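Local coordinates for protein endo-beta-1,4-glucanase (cellulase B) (Bacillus halodurans, PDB 4V2X) that probably hydrolyses beta-glucans such as xyloglucan and mixed-linkage beta-1,3-1,4-glucan, through a family 5 glycoside hydrolase module joined to an Ig-like and a CBM46 module, at residues 188-194 against 235-241. Numbering follows the deposited sequence.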
ATOM      1  N   THR A 188     -18.254   2.902 -26.112  1.00 21.68           N
ATOM      2  CA  THR A 188     -17.086   2.998 -25.226  1.00 22.20           C
ATOM      3  C   THR A 188     -16.436   4.386 -25.227  1.00 20.36           C
ATOM      4  O   THR A 188     -15.501   4.622 -24.463  1.00 20.01           O
ATOM      5  CB  THR A 188     -16.019   1.944 -25.567  1.00 24.14           C
ATOM      6  OG1 THR A 188     -15.651   2.048 -26.946  1.00 25.06           O
ATOM      7  CG2 THR A 188     -16.562   0.548 -25.282  1.00 25.34           C
ATOM      8  N   LYS A 189     -16.930   5.292 -26.069  1.00 20.00           N
ATOM      9  CA  LYS A 189     -16.541   6.708 -25.999  1.00 20.27           C
ATOM     10  C   LYS A 189     -17.050   7.367 -24.711  1.00 18.50           C
ATOM     11  O   LYS A 189     -16.577   8.448 -24.338  1.00 17.62           O
ATOM     12  CB  LYS A 189     -17.035   7.469 -27.228  1.00 21.82           C
ATOM     13  CG  LYS A 189     -16.345   7.006 -28.503  1.00 24.74           C
ATOM     14  CD  LYS A 189     -16.797   7.781 -29.722  1.00 28.23           C
ATOM     15  CE  LYS A 189     -16.195   9.168 -29.757  1.00 28.23           C
ATOM     16  NZ  LYS A 189     -16.466   9.819 -31.068  1.00 29.85           N
ATOM     17  N   LEU A 190     -18.017   6.727 -24.055  1.00 17.46           N
ATOM     18  CA  LEU A 190     -18.387   7.068 -22.673  1.00 16.70           C
ATOM     19  C   LEU A 190     -17.453   6.323 -21.717  1.00 16.39           C
ATOM     20  O   LEU A 190     -17.371   5.088 -21.754  1.00 16.89           O
ATOM     21  CB  LEU A 190     -19.843   6.687 -22.374  1.00 16.54           C
ATOM     22  CG  LEU A 190     -20.328   6.853 -20.928  1.00 15.82           C
ATOM     23  CD1 LEU A 190     -20.236   8.305 -20.466  1.00 15.69           C
ATOM     24  CD2 LEU A 190     -21.751   6.331 -20.786  1.00 16.65           C
ATOM     25  N   MET A 191     -16.731   7.075 -20.890  1.00 15.87           N
ATOM     26  CA  MET A 191     -15.827   6.497 -19.893  1.00 15.04           C
ATOM     27  C   MET A 191     -16.277   6.885 -18.485  1.00 14.71           C
ATOM     28  O   MET A 191     -16.954   7.897 -18.302  1.00 13.67           O
ATOM     29  CB  MET A 191     -14.384   6.952 -20.141  1.00 15.55           C
ATOM     30  CG  MET A 191     -14.104   8.411 -19.808  1.00 15.52           C
ATOM     31  SD  MET A 191     -12.695   9.077 -20.717  1.00 15.45           S
ATOM     32  CE  MET A 191     -13.490   9.430 -22.285  1.00 16.04           C
ATOM     33  N   PHE A 192     -15.905   6.065 -17.503  1.00 14.92           N
ATOM     34  CA  PHE A 192     -16.254   6.300 -16.101  1.00 14.43           C
ATOM     35  C   PHE A 192     -15.030   6.696 -15.287  1.00 13.62           C
ATOM     36  O   PHE A 192     -13.977   6.076 -15.418  1.00 13.77           O
ATOM     37  CB  PHE A 192     -16.815   5.032 -15.445  1.00 14.67           C
ATOM     38  CG  PHE A 192     -18.032   4.444 -16.120  1.00 16.41           C
ATOM     39  CD1 PHE A 192     -18.882   5.202 -16.905  1.00 17.47           C
ATOM     40  CD2 PHE A 192     -18.350   3.103 -15.906  1.00 17.54           C
ATOM     41  CE1 PHE A 192     -20.005   4.632 -17.493  1.00 18.06           C
ATOM     42  CE2 PHE A 192     -19.468   2.529 -16.489  1.00 18.61           C
ATOM     43  CZ  PHE A 192     -20.296   3.293 -17.287  1.00 18.42           C
ATOM     44  N   GLU A 193     -15.206   7.688 -14.415  1.00 12.71           N
ATOM     45  CA  GLU A 193     -14.178   8.146 -13.470  1.00 12.55           C
ATOM     46  C   GLU A 193     -14.675   7.885 -12.048  1.00 12.27           C
ATOM     47  O   GLU A 193     -15.756   8.327 -11.670  1.00 12.87           O
ATOM     48  CB  GLU A 193     -13.927   9.637 -13.684  1.00 12.60           C
ATOM     49  CG  GLU A 193     -12.973  10.310 -12.707  1.00 13.60           C
ATOM     50  CD  GLU A 193     -12.989  11.825 -12.836  1.00 14.33           C
ATOM     51  OE1 GLU A 193     -13.965  12.380 -13.387  1.00 16.05           O
ATOM     52  OE2 GLU A 193     -12.025  12.468 -12.383  1.00 16.08           O
ATOM     53  N   SER A 194     -13.872   7.178 -11.255  1.00 12.05           N
ATOM     54  CA  SER A 194     -14.320   6.611  -9.980  1.00 12.51           C
ATOM     55  C   SER A 194     -14.833   7.637  -8.969  1.00 12.45           C
ATOM     56  O   SER A 194     -15.900   7.449  -8.379  1.00 13.11           O
ATOM     57  CB  SER A 194     -13.176   5.819  -9.346  1.00 12.79           C
ATOM     58  OG  SER A 194     -12.046   6.642  -9.136  1.00 12.42           O
ATOM     59  N   ILE A 235     -14.633  -3.752 -21.333  1.00 23.70           N
ATOM     60  CA  ILE A 235     -13.557  -3.008 -21.990  1.00 23.96           C
ATOM     61  C   ILE A 235     -13.646  -1.476 -21.867  1.00 22.47           C
ATOM     62  O   ILE A 235     -12.715  -0.776 -22.268  1.00 24.01           O
ATOM     63  CB  ILE A 235     -13.443  -3.384 -23.487  1.00 25.84           C
ATOM     64  CG1 ILE A 235     -14.704  -2.982 -24.271  1.00 27.71           C
ATOM     65  CG2 ILE A 235     -13.173  -4.873 -23.629  1.00 26.45           C
ATOM     66  CD1 ILE A 235     -14.559  -3.136 -25.771  1.00 30.13           C
ATOM     67  N   ARG A 236     -14.740  -0.953 -21.315  1.00 21.35           N
ATOM     68  CA  ARG A 236     -14.929   0.498 -21.229  1.00 19.32           C
ATOM     69  C   ARG A 236     -13.765   1.123 -20.483  1.00 18.84           C
ATOM     70  O   ARG A 236     -13.404   0.655 -19.404  1.00 19.14           O
ATOM     71  CB  ARG A 236     -16.226   0.844 -20.507  1.00 19.22           C
ATOM     72  CG  ARG A 236     -16.551   2.333 -20.496  1.00 18.28           C
ATOM     73  CD  ARG A 236     -17.854   2.621 -19.769  1.00 18.24           C
ATOM     74  NE  ARG A 236     -18.947   1.798 -20.285  1.00 18.80           N
ATOM     75  CZ  ARG A 236     -19.561   1.973 -21.453  1.00 19.67           C
ATOM     76  NH1 ARG A 236     -19.222   2.967 -22.269  1.00 18.98           N
ATOM     77  NH2 ARG A 236     -20.528   1.132 -21.819  1.00 21.11           N
ATOM     78  N   PRO A 237     -13.169   2.186 -21.051  1.00 18.54           N
ATOM     79  CA  PRO A 237     -12.092   2.837 -20.318  1.00 17.78           C
ATOM     80  C   PRO A 237     -12.536   3.394 -18.966  1.00 16.75           C
ATOM     81  O   PRO A 237     -13.638   3.935 -18.838  1.00 16.45           O
ATOM     82  CB  PRO A 237     -11.665   3.958 -21.268  1.00 18.14           C
ATOM     83  CG  PRO A 237     -11.894   3.349 -22.608  1.00 18.56           C
ATOM     84  CD  PRO A 237     -13.200   2.624 -22.456  1.00 18.74           C
ATOM     85  N   LEU A 238     -11.667   3.239 -17.975  1.00 16.31           N
ATOM     86  CA  LEU A 238     -11.926   3.692 -16.617  1.00 15.53           C
ATOM     87  C   LEU A 238     -10.841   4.662 -16.208  1.00 15.46           C
ATOM     88  O   LEU A 238      -9.652   4.447 -16.477  1.00 16.02           O
ATOM     89  CB  LEU A 238     -11.951   2.513 -15.646  1.00 15.91           C
ATOM     90  CG  LEU A 238     -12.928   1.400 -16.017  1.00 16.68           C
ATOM     91  CD1 LEU A 238     -12.869   0.284 -14.991  1.00 17.76           C
ATOM     92  CD2 LEU A 238     -14.341   1.937 -16.157  1.00 16.78           C
ATOM     93  N   VAL A 239     -11.266   5.736 -15.550  1.00 13.85           N
ATOM     94  CA  VAL A 239     -10.381   6.827 -15.171  1.00 13.43           C
ATOM     95  C   VAL A 239     -10.194   6.809 -13.660  1.00 12.71           C
ATOM     96  O   VAL A 239     -11.168   6.864 -12.907  1.00 13.44           O
ATOM     97  CB  VAL A 239     -10.954   8.191 -15.628  1.00 12.99           C
ATOM     98  CG1 VAL A 239      -9.980   9.320 -15.304  1.00 13.12           C
ATOM     99  CG2 VAL A 239     -11.259   8.177 -17.121  1.00 13.72           C
ATOM    100  N   LEU A 240      -8.937   6.715 -13.222  1.00 11.95           N
ATOM    101  CA  LEU A 240      -8.616   6.593 -11.801  1.00 12.10           C
ATOM    102  C   LEU A 240      -7.722   7.748 -11.350  1.00 11.54           C
ATOM    103  O   LEU A 240      -6.700   8.023 -11.974  1.00 11.65           O
ATOM    104  CB  LEU A 240      -7.905   5.264 -11.516  1.00 13.39           C
ATOM    105  CG  LEU A 240      -8.643   3.976 -11.904  1.00 14.30           C
ATOM    106  CD1 LEU A 240      -7.793   2.753 -11.578  1.00 15.23           C
ATOM    107  CD2 LEU A 240     -10.000   3.884 -11.220  1.00 14.21           C
ATOM    108  N   PRO A 241      -8.099   8.416 -10.252  1.00 11.43           N
ATOM    109  CA  PRO A 241      -7.372   9.578  -9.773  1.00 11.69           C
ATOM    110  C   PRO A 241      -6.281   9.274  -8.760  1.00 11.15           C
ATOM    111  O   PRO A 241      -6.340   8.275  -8.041  1.00 11.20           O
ATOM    112  CB  PRO A 241      -8.464  10.375  -9.071  1.00 10.95           C
ATOM    113  CG  PRO A 241      -9.325   9.312  -8.468  1.00 10.95           C
ATOM    114  CD  PRO A 241      -9.356   8.220  -9.501  1.00 11.21           C
TER
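Arg236 lays its CD over the centre of the Phe192 ring, 3.6 Å from the centroid and 12° off the ring normal, a CH-pi contact. With CG anti to the backbone N (chi1 -175°) and the chain bent at chi3, the arginine folds back so that its guanidinium plane sits 30° from the ring and NH1 gives a hydrogen bond to Leu190 O at 2.9 Å, the oxygen lying at the edge of the guanidinium and in its plane. NE bonds to Asn233 OD1, NH2 to Tyr186 O, and NH1 also to Pro187 O, fixing the group's rotation. A leucine here would probably leave Leu190 O without this donor and those loop oxygens without their mate. Next along, Leu238 brings CD2 to Phe192 CB at 4.0 Å, on the same side of the sheet. Between the backbones runs a parallel ladder: Val239 N gives a short bond to Phe192 O (2.7 Å), Ser194 N bonds to Val239 O at 3.2 Å, and Phe192 N to Pro237 O is weak. On the other side of the sheet, Val239 sets CG2 against Met191 CG (3.9 Å) and its CB against Glu193 CB (3.8 Å); Glu193 OE1 forms a salt bridge to Arg107 and accepts a hydrogen bond from Asn149. These are neighbouring strands of the eight-stranded parallel barrel of a family 5 (beta/alpha)8 enzyme, joined by a right-handed beta-alpha-beta crossover through helix 209-227. That helix covers the Phe192 side with Phe222, while Asn219 holds Ser194 OG; strands 145-149 and 267-273 continue the barrel beyond 190-193 and 238-241 respectively.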